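Local coordinates for beta-lactamase-related domain-containing protein (Bacteroides dorei DSM 17855, PDB 5TGF), which is a putative serine beta-lactamase-related hydrolase that can bind calcium and whose natural substrate is not established, at residues 51-56 and 202-207; 57-62 and 290-295; 8-13 and 39-44; 35-40 and 301-306; 87-92 and 127-132. All blocks are in the same frame, centred on the assembly; numbering follows the deposited sequence.

Contact 1: residues 51-56 and 202-207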
# COMPACT_ATOMS: atom_id res chain seq x y z
N ASP A 51 6.67 10.90 -15.43
CA ASP A 51 7.95 10.54 -14.87
C ASP A 51 8.33 11.42 -13.66
O ASP A 51 9.42 11.31 -13.15
CB ASP A 51 9.03 10.58 -15.96
CG ASP A 51 8.84 9.48 -17.02
OD1 ASP A 51 8.57 8.30 -16.71
OD2 ASP A 51 8.96 9.80 -18.21
N THR A 52 7.42 12.27 -13.21
CA THR A 52 7.64 13.06 -12.00
C THR A 52 7.72 12.18 -10.77
O THR A 52 6.82 11.40 -10.53
CB THR A 52 6.54 14.10 -11.81
OG1 THR A 52 6.54 15.00 -12.92
CG2 THR A 52 6.73 14.92 -10.53
N LYS A 53 8.84 12.24 -10.05
CA LYS A 53 8.98 11.45 -8.86
C LYS A 53 8.23 12.08 -7.68
O LYS A 53 8.33 13.30 -7.48
CB LYS A 53 10.46 11.25 -8.51
CG LYS A 53 11.15 10.30 -9.44
CD LYS A 53 12.64 10.20 -9.13
CE LYS A 53 12.89 9.31 -7.93
NZ LYS A 53 14.29 9.45 -7.46
N VAL A 54 7.48 11.27 -6.95
CA VAL A 54 6.67 11.74 -5.84
C VAL A 54 6.82 10.78 -4.67
O VAL A 54 6.81 9.55 -4.85
CB VAL A 54 5.17 11.83 -6.23
CG1 VAL A 54 4.37 12.42 -5.09
CG2 VAL A 54 4.95 12.67 -7.48
N TYR A 55 6.93 11.34 -3.47
CA TYR A 55 6.81 10.54 -2.24
C TYR A 55 5.35 10.22 -1.95
O TYR A 55 4.55 11.12 -1.72
CB TYR A 55 7.41 11.30 -1.07
CG TYR A 55 8.91 11.35 -1.15
CD1 TYR A 55 9.66 10.24 -0.78
CD2 TYR A 55 9.57 12.48 -1.65
CE1 TYR A 55 11.05 10.23 -0.95
CE2 TYR A 55 10.97 12.48 -1.79
CZ TYR A 55 11.67 11.34 -1.49
OH TYR A 55 13.05 11.29 -1.58
N VAL A 56 4.98 8.95 -2.08
CA VAL A 56 3.54 8.55 -2.10
C VAL A 56 3.06 7.90 -0.80
O VAL A 56 1.89 7.44 -0.69
CB VAL A 56 3.23 7.60 -3.26
CG1 VAL A 56 3.48 8.31 -4.59
CG2 VAL A 56 4.03 6.31 -3.18
N GLY A 202 7.77 5.01 2.96
CA GLY A 202 8.98 5.54 2.35
C GLY A 202 9.02 5.68 0.84
O GLY A 202 9.91 6.37 0.31
N LEU A 203 8.11 4.99 0.14
CA LEU A 203 8.19 4.84 -1.31
C LEU A 203 8.14 6.17 -2.07
O LEU A 203 7.25 7.03 -1.84
CB LEU A 203 7.08 3.89 -1.83
CG LEU A 203 7.14 3.65 -3.35
CD1 LEU A 203 8.41 2.90 -3.75
CD2 LEU A 203 5.95 2.86 -3.84
N CYS A 204 9.15 6.36 -2.90
CA CYS A 204 9.18 7.40 -3.91
C CYS A 204 9.00 6.71 -5.28
O CYS A 204 9.69 5.73 -5.54
CB CYS A 204 10.53 8.10 -3.85
SG CYS A 204 10.63 9.61 -4.85
N THR A 205 8.06 7.19 -6.10
CA THR A 205 7.75 6.55 -7.37
C THR A 205 7.19 7.55 -8.39
O THR A 205 7.21 8.74 -8.19
CB THR A 205 6.81 5.34 -7.15
OG1 THR A 205 6.81 4.48 -8.31
CG2 THR A 205 5.42 5.76 -6.80
N THR A 206 6.79 7.03 -9.54
CA THR A 206 6.22 7.86 -10.61
C THR A 206 4.92 7.21 -11.06
O THR A 206 4.69 6.02 -10.80
CB THR A 206 7.18 7.95 -11.80
OG1 THR A 206 7.39 6.64 -12.33
CG2 THR A 206 8.54 8.51 -11.38
N LEU A 207 4.13 7.93 -11.84
CA LEU A 207 2.96 7.36 -12.46
C LEU A 207 3.33 6.15 -13.34
O LEU A 207 2.71 5.09 -13.19
CB LEU A 207 2.23 8.38 -13.32
CG LEU A 207 1.01 7.84 -14.09
CD1 LEU A 207 -0.09 7.45 -13.11
CD2 LEU A 207 0.50 8.80 -15.15
O HOH W 1 9.07 6.76 -14.43
O HOH W 2 4.44 10.88 -12.12
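The Tyr-55 ring carries the sulfur of Cys-204 over the centre of one face, SG 4.0 Å from the ring centroid and only 12° off its normal; at the edge, near the ring plane, lies the carbonyl O of Gly-202. Cys-204 SG stands anti to its backbone N (chi1 -170°), and its CB also presses on the ring, 3.6 Å from Tyr-55 CE1. Lys-53 flanks the sulfur: its chain bends at chi3 (79°) and brings CE 3.8 Å from Cys-204 SG, while NZ goes on to bond His-185. Beneath these side chains runs a two-stranded antiparallel ribbon, strands 54-55 and 204-205, separate from the large sheet of this beta-lactamase-like fold. Val-54 and Thr-205 form its hydrogen-bonded pair: Val-54 N gives a 2.8 Å bond to Thr-205 O nearly along the C=O axis, whereas Thr-205 N meets Val-54 O from above the carbonyl plane. Val-56 N prolongs the ladder to Leu-203 O (3.0 Å). On the face of Val-54 and Thr-205, Thr-205 CG2 touches both methyls of Val-56, and Thr-205 OG1 bonds Ser-184. At the other end, Thr-206 N-caps helix 207-218 through OG1, which bonds Asp-209 N; a water links this hydroxyl to Asp-51 OD1, itself bonded to Asn-208. A second water donates to Thr-52 O and accepts from Leu-207 N, 3.0 Å away.

Contact 2: residues 57-62 and 290-295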
# COMPACT_ATOMS: atom_id res chain seq x y z
N ALA A 57 3.94 7.89 0.19
CA ALA A 57 3.56 7.43 1.54
C ALA A 57 2.95 6.03 1.51
O ALA A 57 3.56 5.14 0.92
CB ALA A 57 2.65 8.45 2.18
N SER A 58 1.75 5.83 2.05
CA SER A 58 1.20 4.49 2.19
C SER A 58 0.85 3.80 0.90
O SER A 58 0.57 2.61 0.92
CB SER A 58 -0.01 4.46 3.10
OG SER A 58 0.38 4.86 4.39
N ALA A 59 0.90 4.50 -0.24
CA ALA A 59 0.79 3.79 -1.51
C ALA A 59 1.86 2.72 -1.66
O ALA A 59 1.64 1.71 -2.34
CB ALA A 59 0.75 4.74 -2.69
N GLY A 60 2.99 2.90 -0.98
CA GLY A 60 4.04 1.89 -0.95
C GLY A 60 3.79 0.62 -0.16
O GLY A 60 4.51 -0.35 -0.36
N LYS A 61 2.76 0.59 0.70
CA LYS A 61 2.49 -0.63 1.48
C LYS A 61 2.19 -1.81 0.55
O LYS A 61 2.62 -2.92 0.81
CB LYS A 61 1.36 -0.43 2.50
CG LYS A 61 1.76 0.36 3.73
CD LYS A 61 0.62 0.44 4.76
CE LYS A 61 1.04 1.12 6.06
NZ LYS A 61 1.27 2.58 5.96
N TRP A 62 1.45 -1.53 -0.52
CA TRP A 62 1.09 -2.55 -1.51
C TRP A 62 2.34 -3.12 -2.15
O TRP A 62 2.49 -4.32 -2.29
CB TRP A 62 0.16 -1.95 -2.56
CG TRP A 62 -0.69 -2.94 -3.33
CD1 TRP A 62 -0.57 -4.33 -3.39
CD2 TRP A 62 -1.82 -2.61 -4.13
NE1 TRP A 62 -1.59 -4.86 -4.15
CE2 TRP A 62 -2.35 -3.82 -4.64
CE3 TRP A 62 -2.43 -1.40 -4.45
CZ2 TRP A 62 -3.47 -3.86 -5.46
CZ3 TRP A 62 -3.57 -1.43 -5.22
CH2 TRP A 62 -4.09 -2.66 -5.72
N ALA A 290 -1.34 11.82 1.45
CA ALA A 290 -1.11 13.03 0.67
C ALA A 290 -1.73 13.00 -0.73
O ALA A 290 -1.50 13.93 -1.53
CB ALA A 290 0.39 13.34 0.58
N GLY A 291 -2.54 11.98 -1.01
CA GLY A 291 -3.36 11.97 -2.21
C GLY A 291 -3.11 10.87 -3.23
O GLY A 291 -3.95 10.62 -4.07
N ALA A 292 -1.99 10.15 -3.12
CA ALA A 292 -1.73 9.04 -4.03
C ALA A 292 -2.81 7.96 -3.83
O ALA A 292 -3.10 7.55 -2.68
CB ALA A 292 -0.35 8.45 -3.77
N TYR A 293 -3.41 7.52 -4.92
CA TYR A 293 -4.51 6.53 -4.87
C TYR A 293 -4.36 5.54 -6.02
O TYR A 293 -4.77 5.83 -7.16
CB TYR A 293 -5.84 7.23 -4.98
CG TYR A 293 -7.01 6.27 -4.85
CD1 TYR A 293 -7.35 5.71 -3.61
CD2 TYR A 293 -7.83 6.00 -5.92
CE1 TYR A 293 -8.43 4.84 -3.49
CE2 TYR A 293 -8.90 5.14 -5.82
CZ TYR A 293 -9.20 4.57 -4.60
OH TYR A 293 -10.28 3.69 -4.53
N PRO A 294 -3.81 4.37 -5.72
CA PRO A 294 -3.83 3.27 -6.63
C PRO A 294 -4.99 2.31 -6.36
O PRO A 294 -5.29 2.00 -5.20
CB PRO A 294 -2.49 2.60 -6.34
CG PRO A 294 -2.29 2.81 -4.86
CD PRO A 294 -3.05 4.04 -4.49
N TRP A 295 -5.61 1.78 -7.40
CA TRP A 295 -6.65 0.79 -7.20
C TRP A 295 -6.80 -0.19 -8.32
O TRP A 295 -6.41 0.08 -9.48
CB TRP A 295 -7.98 1.48 -6.93
CG TRP A 295 -8.73 1.91 -8.14
CD1 TRP A 295 -9.85 1.31 -8.66
CD2 TRP A 295 -8.51 3.08 -8.94
NE1 TRP A 295 -10.28 1.99 -9.78
CE2 TRP A 295 -9.52 3.11 -9.94
CE3 TRP A 295 -7.57 4.12 -8.90
CZ2 TRP A 295 -9.58 4.12 -10.93
CZ3 TRP A 295 -7.62 5.13 -9.88
CH2 TRP A 295 -8.65 5.13 -10.87
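The chain at 57-62 turns into helix 60-74, with Gly-60 N bonded to Ala-57 O and Lys-61 N to Ser-58 O, and meets 290-295, which runs into strand 293-297, most closely at Ala-59 and Ala-292, whose CA atoms are 6.3 Å apart. Packing across the interface is apolar. Ala-59 CB points at the strand segment and meets Ala-292 CB at an angle, 4.0 Å away, the closest side-chain pair of the two segments; Pro-294 CG approaches the same Ala-59 CB at 4.2 Å. One turn along the helix, Trp-62 has CG anti to its backbone N (chi1 -158°), which sends the indole toward 294-295. Its six-membered ring comes edge-on: CZ3 is 3.8 Å from Pro-294 O, Trp-295 CA also lies near the ring plane, and CE3 is 4.2 Å from Pro-294 CG. The helix start has the SxxK pattern of serine beta-lactamases and penicillin-binding proteins, with Ser-58 as the probable nucleophile and Lys-61 as its probable partner. Neither side chain touches 290-295; Ser-58 OG and Lys-61 NZ lie 2.9 Å apart and each bonds Tyr-147 OH, the likely counterpart of the (S/Y)xN tyrosine. Lys-61 NZ is held further by Gly-200 O, and this pair of oxygens may tune its protonation. Helix 207-218 packs on the indole through Tyr-210, Phe-213, Leu-214 and Ile-217, with Phe-213 edge-to-face to Trp-62.

Contact 3: residues 8-13 and 39-44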
# COMPACT_ATOMS: atom_id res chain seq x y z
N TYR A 8 -15.61 6.19 -24.22
CA TYR A 8 -16.09 6.62 -22.93
C TYR A 8 -15.99 8.12 -22.83
O TYR A 8 -15.16 8.71 -23.52
CB TYR A 8 -15.22 5.98 -21.85
CG TYR A 8 -15.15 4.48 -21.98
CD1 TYR A 8 -16.11 3.69 -21.38
CD2 TYR A 8 -14.15 3.86 -22.72
CE1 TYR A 8 -16.06 2.31 -21.47
CE2 TYR A 8 -14.09 2.47 -22.80
CZ TYR A 8 -15.06 1.72 -22.16
OH TYR A 8 -15.05 0.36 -22.25
N ASP A 9 -16.78 8.73 -21.96
CA ASP A 9 -16.63 10.17 -21.71
C ASP A 9 -15.98 10.41 -20.34
O ASP A 9 -16.64 10.25 -19.33
CB ASP A 9 -17.98 10.88 -21.80
CG ASP A 9 -17.88 12.39 -21.60
OD1 ASP A 9 -16.78 12.97 -21.41
OD2 ASP A 9 -18.96 13.02 -21.59
N PHE A 10 -14.70 10.81 -20.34
CA PHE A 10 -13.94 11.02 -19.10
C PHE A 10 -14.00 12.45 -18.53
O PHE A 10 -13.35 12.74 -17.55
CB PHE A 10 -12.49 10.57 -19.29
CG PHE A 10 -12.29 9.11 -19.07
CD1 PHE A 10 -12.07 8.61 -17.79
CD2 PHE A 10 -12.45 8.22 -20.11
CE1 PHE A 10 -12.00 7.25 -17.56
CE2 PHE A 10 -12.34 6.86 -19.90
CZ PHE A 10 -12.15 6.37 -18.60
N THR A 11 -14.86 13.30 -19.08
CA THR A 11 -15.05 14.63 -18.56
C THR A 11 -15.32 14.72 -17.05
O THR A 11 -14.76 15.59 -16.39
CB THR A 11 -16.20 15.35 -19.31
OG1 THR A 11 -15.85 15.41 -20.68
CG2 THR A 11 -16.39 16.74 -18.79
N PRO A 12 -16.20 13.87 -16.50
CA PRO A 12 -16.47 14.03 -15.07
C PRO A 12 -15.20 13.80 -14.19
O PRO A 12 -15.02 14.47 -13.17
CB PRO A 12 -17.54 12.98 -14.80
CG PRO A 12 -18.17 12.72 -16.12
CD PRO A 12 -17.05 12.81 -17.09
N LEU A 13 -14.32 12.88 -14.60
CA LEU A 13 -13.09 12.64 -13.86
C LEU A 13 -12.15 13.84 -14.01
O LEU A 13 -11.60 14.35 -13.03
CB LEU A 13 -12.41 11.36 -14.36
CG LEU A 13 -11.10 10.97 -13.71
CD1 LEU A 13 -11.34 10.68 -12.24
CD2 LEU A 13 -10.48 9.75 -14.40
N VAL A 39 -5.29 1.59 -22.36
CA VAL A 39 -5.28 2.85 -21.64
C VAL A 39 -6.48 3.71 -22.03
O VAL A 39 -6.54 4.20 -23.15
CB VAL A 39 -3.96 3.60 -21.87
CG1 VAL A 39 -4.02 4.98 -21.23
CG2 VAL A 39 -2.80 2.80 -21.30
N LEU A 40 -7.43 3.92 -21.13
CA LEU A 40 -8.64 4.72 -21.43
C LEU A 40 -8.47 6.20 -21.20
O LEU A 40 -9.16 7.00 -21.80
CB LEU A 40 -9.83 4.24 -20.61
CG LEU A 40 -10.32 2.81 -20.81
CD1 LEU A 40 -11.73 2.71 -20.25
CD2 LEU A 40 -10.30 2.38 -22.28
N PHE A 41 -7.62 6.57 -20.25
CA PHE A 41 -7.46 7.96 -19.87
C PHE A 41 -6.12 8.13 -19.19
O PHE A 41 -5.78 7.37 -18.29
CB PHE A 41 -8.60 8.40 -18.95
CG PHE A 41 -8.57 9.86 -18.62
CD1 PHE A 41 -8.98 10.80 -19.56
CD2 PHE A 41 -8.15 10.30 -17.39
CE1 PHE A 41 -8.94 12.16 -19.24
CE2 PHE A 41 -8.12 11.64 -17.08
CZ PHE A 41 -8.53 12.57 -17.99
N GLU A 42 -5.35 9.12 -19.66
CA GLU A 42 -4.01 9.39 -19.12
C GLU A 42 -3.73 10.86 -19.33
O GLU A 42 -3.84 11.36 -20.44
CB GLU A 42 -2.97 8.53 -19.84
CG GLU A 42 -1.62 8.43 -19.15
CD GLU A 42 -0.70 7.41 -19.80
OE1 GLU A 42 -0.60 7.38 -21.05
OE2 GLU A 42 -0.10 6.59 -19.07
N LYS A 43 -3.41 11.57 -18.25
CA LYS A 43 -3.31 13.02 -18.29
C LYS A 43 -2.47 13.51 -17.14
O LYS A 43 -2.56 12.98 -16.01
CB LYS A 43 -4.68 13.67 -18.19
CG LYS A 43 -4.65 15.17 -18.40
CD LYS A 43 -6.03 15.77 -18.55
CE LYS A 43 -5.93 17.27 -18.72
NZ LYS A 43 -7.27 17.92 -18.70
N ALA A 44 -1.64 14.51 -17.42
CA ALA A 44 -0.86 15.15 -16.37
C ALA A 44 -1.36 16.57 -16.17
O ALA A 44 -1.87 17.19 -17.10
CB ALA A 44 0.62 15.12 -16.73
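A classic beta bulge in edge strand 38-46, where Leu-40 and Phe-41 both face Val-33 of the neighbouring strand, receives the lead-in to the N-terminal helix 11-22 of this beta-lactamase-like fold. Two consecutive side chains, Leu-40 and Phe-41, are thereby turned toward segment 8-13. The Phe-10 and Phe-41 rings lie almost parallel (planes at 11°) but slid apart, centroids 5.1 Å from each other, so they barely overlap. What sits over the centre of the Phe-10 ring is instead Phe-41 CB, a CH-pi contact at 3.7 Å from the centroid; in return, Phe-10 CB comes 3.5 Å from Phe-41 CD1. Leu-40 CB meets the far end of the Phe-10 ring, 3.7 Å from CE2, and its CD1 spans to Tyr-8, lying over one face of that ring but offset toward its rim. Leu-13 comes obliquely onto Phe-41. Helix 328-337 covers the same patch, Ile-336 touching Phe-10 and Leu-13. Before the helix, Asp-9 makes an Asx turn: its OD1 takes two donors, Thr-11 N from above the carboxylate plane and Thr-11 OG1, 2.7 Å away, on the syn lone pair.

Contact 4: residues 35-40 and 301-306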
# COMPACT_ATOMS: atom_id res chain seq x y z
N LYS A 35 -8.36 -0.21 -18.83
CA LYS A 35 -9.49 -1.17 -18.79
C LYS A 35 -9.25 -2.27 -19.78
O LYS A 35 -8.93 -2.01 -20.95
CB LYS A 35 -10.83 -0.50 -19.07
CG LYS A 35 -12.00 -1.49 -19.14
CD LYS A 35 -13.31 -0.77 -19.41
CE LYS A 35 -14.54 -1.58 -19.00
NZ LYS A 35 -14.70 -2.80 -19.82
N ASN A 36 -9.32 -3.51 -19.30
CA ASN A 36 -9.07 -4.68 -20.13
C ASN A 36 -7.78 -4.48 -20.97
O ASN A 36 -7.77 -4.72 -22.17
CB ASN A 36 -10.31 -4.98 -21.01
CG ASN A 36 -11.56 -5.31 -20.18
OD1 ASN A 36 -12.64 -4.78 -20.44
ND2 ASN A 36 -11.41 -6.16 -19.17
N ASP A 37 -6.75 -3.95 -20.30
CA ASP A 37 -5.41 -3.69 -20.89
C ASP A 37 -5.31 -2.63 -22.00
O ASP A 37 -4.30 -2.57 -22.69
CB ASP A 37 -4.78 -5.00 -21.33
CG ASP A 37 -4.60 -5.96 -20.18
OD1 ASP A 37 -4.02 -5.52 -19.14
OD2 ASP A 37 -5.10 -7.10 -20.26
N SER A 38 -6.31 -1.76 -22.13
CA SER A 38 -6.19 -0.57 -22.97
C SER A 38 -6.17 0.65 -22.07
O SER A 38 -7.05 0.81 -21.23
CB SER A 38 -7.39 -0.44 -23.93
OG SER A 38 -7.63 -1.64 -24.62
N VAL A 39 -5.29 1.59 -22.36
CA VAL A 39 -5.28 2.85 -21.64
C VAL A 39 -6.48 3.71 -22.03
O VAL A 39 -6.54 4.20 -23.15
CB VAL A 39 -3.96 3.60 -21.87
CG1 VAL A 39 -4.02 4.98 -21.23
CG2 VAL A 39 -2.80 2.80 -21.30
N LEU A 40 -7.43 3.92 -21.13
CA LEU A 40 -8.64 4.72 -21.43
C LEU A 40 -8.47 6.20 -21.20
O LEU A 40 -9.16 7.00 -21.80
CB LEU A 40 -9.83 4.24 -20.61
CG LEU A 40 -10.32 2.81 -20.81
CD1 LEU A 40 -11.73 2.71 -20.25
CD2 LEU A 40 -10.30 2.38 -22.28
N GLY A 301 -12.88 -4.41 -14.57
CA GLY A 301 -11.68 -4.78 -15.32
C GLY A 301 -10.65 -3.65 -15.41
O GLY A 301 -9.94 -3.53 -16.42
N VAL A 302 -10.60 -2.83 -14.37
CA VAL A 302 -9.84 -1.60 -14.35
C VAL A 302 -8.66 -1.67 -13.35
O VAL A 302 -8.80 -2.23 -12.24
CB VAL A 302 -10.76 -0.40 -13.98
CG1 VAL A 302 -9.96 0.76 -13.50
CG2 VAL A 302 -11.61 0.03 -15.18
N TYR A 303 -7.52 -1.12 -13.75
CA TYR A 303 -6.56 -0.61 -12.78
C TYR A 303 -6.19 0.85 -13.09
O TYR A 303 -6.28 1.29 -14.24
CB TYR A 303 -5.35 -1.53 -12.63
CG TYR A 303 -4.51 -1.69 -13.88
CD1 TYR A 303 -3.42 -0.89 -14.10
CD2 TYR A 303 -4.79 -2.69 -14.81
CE1 TYR A 303 -2.65 -1.01 -15.23
CE2 TYR A 303 -3.98 -2.86 -15.94
CZ TYR A 303 -2.92 -1.99 -16.13
OH TYR A 303 -2.11 -2.06 -17.23
N GLY A 304 -5.96 1.63 -12.04
CA GLY A 304 -5.57 3.01 -12.18
C GLY A 304 -4.70 3.54 -11.06
O GLY A 304 -4.63 2.99 -9.93
N PHE A 305 -4.16 4.72 -11.30
CA PHE A 305 -3.32 5.36 -10.29
C PHE A 305 -3.42 6.85 -10.49
O PHE A 305 -3.20 7.35 -11.61
CB PHE A 305 -1.89 4.87 -10.41
CG PHE A 305 -0.95 5.44 -9.36
CD1 PHE A 305 -1.34 5.50 -8.02
CD2 PHE A 305 0.36 5.73 -9.68
CE1 PHE A 305 -0.48 5.93 -7.03
CE2 PHE A 305 1.23 6.18 -8.70
CZ PHE A 305 0.81 6.31 -7.38
N PHE A 306 -3.77 7.57 -9.42
CA PHE A 306 -3.60 9.02 -9.37
C PHE A 306 -2.42 9.34 -8.45
O PHE A 306 -2.39 8.90 -7.25
CB PHE A 306 -4.88 9.69 -8.84
CG PHE A 306 -4.75 11.15 -8.53
CD1 PHE A 306 -4.71 12.11 -9.56
CD2 PHE A 306 -4.73 11.60 -7.23
CE1 PHE A 306 -4.64 13.47 -9.26
CE2 PHE A 306 -4.64 12.94 -6.93
CZ PHE A 306 -4.57 13.88 -7.95
O HOH W 3 -6.98 -3.71 -17.27
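Gly-301 O is gripped by two donors: Asn-36 N, 2.9 Å away, in the carbonyl plane and nearly straight (169° at the hydrogen), and a water at 3.1 Å; Lys-35 CA adds a longer C-H...O contact. The same water accepts from Asp-37 N, so it bridges the two segments. These atoms join the type I' turn Lys-35 to Ser-38, the tip of the hairpin of strands 28-35 and 38-46, to the start of strand 302-307 in the large antiparallel sheet. Lys-35 and Val-302 form a non-hydrogen-bonded antiparallel pair, CA atoms 4.5 Å apart, and on their shared face Lys-35 CB touches Val-302 CG2 at 4.0 Å. Gly-301 belongs to a G1 bulge opposite Asn-297; its phi is positive (69°), and Asn-36 ND2 lies 4.1 Å from Gly-301 CA. The Lys-35 chain is extended until it bends at chi4 (-65°), where NZ donates to Asn-36 OD1 from above the amide carbonyl plane, a bond within the turn. The Asp-37 side chain starts away from the strand, but its end comes back toward Tyr-303, whose ring also meets Tyr-218 and packs on helix 207-218. OD1 of Asp-37 bonds His-219 NE2 and approaches the edge of the Tyr-303 ring, 4.2 Å from CE2.

Contact 5: residues 87-92 and 127-132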
# COMPACT_ATOMS: atom_id res chain seq x y z
N LEU A 87 13.95 -13.99 13.50
CA LEU A 87 14.68 -12.96 14.25
C LEU A 87 14.83 -13.39 15.72
O LEU A 87 14.00 -13.03 16.57
CB LEU A 87 13.98 -11.60 14.19
CG LEU A 87 13.52 -11.13 12.81
CD1 LEU A 87 12.85 -9.76 12.88
CD2 LEU A 87 14.73 -11.08 11.90
N PRO A 88 15.87 -14.19 16.02
CA PRO A 88 15.92 -14.82 17.34
C PRO A 88 16.08 -13.85 18.51
O PRO A 88 15.76 -14.22 19.65
CB PRO A 88 17.11 -15.80 17.23
CG PRO A 88 17.92 -15.31 16.08
CD PRO A 88 16.94 -14.68 15.13
N GLN A 89 16.46 -12.60 18.26
CA GLN A 89 16.44 -11.62 19.32
C GLN A 89 15.04 -11.37 19.89
O GLN A 89 14.92 -10.79 20.96
CB GLN A 89 17.15 -10.30 18.90
CG GLN A 89 16.34 -9.37 17.99
CD GLN A 89 17.03 -8.03 17.67
OE1 GLN A 89 16.81 -7.44 16.60
NE2 GLN A 89 17.84 -7.54 18.61
N PHE A 90 13.99 -11.82 19.20
CA PHE A 90 12.61 -11.67 19.72
C PHE A 90 12.16 -12.80 20.66
O PHE A 90 11.07 -12.72 21.20
CB PHE A 90 11.60 -11.56 18.55
CG PHE A 90 11.52 -10.18 17.95
CD1 PHE A 90 12.54 -9.68 17.17
CD2 PHE A 90 10.40 -9.39 18.16
CE1 PHE A 90 12.47 -8.41 16.63
CE2 PHE A 90 10.31 -8.12 17.61
CZ PHE A 90 11.34 -7.63 16.86
N ARG A 91 12.96 -13.86 20.82
CA ARG A 91 12.59 -14.95 21.75
C ARG A 91 12.61 -14.41 23.17
O ARG A 91 13.48 -13.63 23.52
CB ARG A 91 13.56 -16.13 21.66
CG ARG A 91 13.40 -17.03 20.44
CD ARG A 91 12.20 -17.97 20.56
NE ARG A 91 12.15 -18.94 19.46
CZ ARG A 91 11.11 -19.74 19.19
NH1 ARG A 91 9.99 -19.69 19.94
NH2 ARG A 91 11.18 -20.58 18.16
N GLY A 92 11.61 -14.76 23.97
CA GLY A 92 11.48 -14.22 25.31
C GLY A 92 10.53 -13.05 25.41
O GLY A 92 10.18 -12.62 26.51
N SER A 127 18.63 -1.91 12.39
CA SER A 127 18.59 -0.86 13.42
C SER A 127 17.15 -0.48 13.82
O SER A 127 16.85 -0.27 15.00
CB SER A 127 19.32 0.39 12.91
OG SER A 127 20.67 0.12 12.63
N ALA A 128 16.26 -0.40 12.84
CA ALA A 128 14.84 -0.09 13.14
C ALA A 128 14.25 -1.11 14.08
O ALA A 128 13.54 -0.76 15.01
CB ALA A 128 14.00 -0.02 11.88
N VAL A 129 14.50 -2.38 13.80
CA VAL A 129 13.84 -3.46 14.53
C VAL A 129 14.36 -3.62 15.97
O VAL A 129 13.61 -3.98 16.86
CB VAL A 129 13.93 -4.78 13.74
CG1 VAL A 129 13.53 -5.94 14.62
CG2 VAL A 129 13.05 -4.73 12.52
N THR A 130 15.64 -3.33 16.19
CA THR A 130 16.19 -3.22 17.55
C THR A 130 15.46 -2.19 18.41
O THR A 130 15.14 -2.46 19.57
CB THR A 130 17.69 -2.88 17.51
OG1 THR A 130 18.37 -3.89 16.76
CG2 THR A 130 18.27 -2.86 18.95
N GLU A 131 15.16 -1.03 17.85
CA GLU A 131 14.38 -0.04 18.61
C GLU A 131 12.93 -0.49 18.83
O GLU A 131 12.38 -0.33 19.93
CB GLU A 131 14.40 1.32 17.95
CG GLU A 131 13.59 2.35 18.73
CD GLU A 131 14.02 3.78 18.52
OE1 GLU A 131 14.81 4.02 17.56
OE2 GLU A 131 13.55 4.66 19.28
N ILE A 132 12.32 -1.10 17.82
CA ILE A 132 10.94 -1.56 17.96
C ILE A 132 10.84 -2.68 19.03
O ILE A 132 9.84 -2.77 19.75
CB ILE A 132 10.35 -2.00 16.61
CG1 ILE A 132 10.29 -0.80 15.66
CG2 ILE A 132 8.98 -2.67 16.80
CD1 ILE A 132 10.26 -1.22 14.20
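Apolar packing of a short 3-10 turn, 88-90, against helix 125-133 makes this contact, in the helical part of the chain, its centre about 24 Å from the centre of the chain. It turns on one methyl group. Val-129 CG1, anti to the backbone N (chi1 167°), points from the helix at the loop and meets the edge of the Phe-90 ring in its plane, 3.4 Å from CE1 and 3.6 Å from CZ. Phe-90 CG is anti to its carbonyl carbon (chi1 -81°); the side chain starts off to the side, and this torsion brings the end of the ring to the helix. Leu-87 CD1 adds a looser touch to the same methyl at 4.3 Å. The Leu-87 side chain is about 8 Å from that of Leu-77, a calcium-binding residue of this protein, though no calcium is bound to this chain here. Gln-89 runs toward the helix at the exposed border: its CG takes the crowded position between backbone N and carbonyl carbon (chi1 77°), the rest is extended, and OE1 comes 4.1 Å from Val-129 CG1. The same OE1 stands 3.9 Å from Thr-130 OG1, which bonds Asp-126 O in its own helix. Backbone bonds hold the turn: Phe-90 N to Leu-87 O at 2.9 Å and Arg-91 N to Pro-88 O. Around it, Leu-133 at the end of helix 125-133 receives both Gln-89 and Phe-90, while helix 150-163 lies against both segments, with Val-161 on Leu-87, Arg-157 on Val-129 and Gln-153 on Ile-132.

From the N terminus, contact 3 closes a short loop, laying the lead-in to helix 11-22 on edge strand 38-46. Contact 4 uses the turn just before that strand, its segment sharing Val-39 and Leu-40 with contact 3, and closes the longest loop by joining this turn to strand 302-307. Contacts 1 and 2 lie nested within it and cross each other: 51-56 pairs with 202-207 before 57-62 reaches 290-295, and they touch where Val-56 meets Ala-292. Contact 2 joins contact 4 through neighbouring strands 293-297 and 302-307. Contact 5, nested inside all three of these loops, ties together helical parts on the opposite side of the chain's centre from contacts 3 and 4.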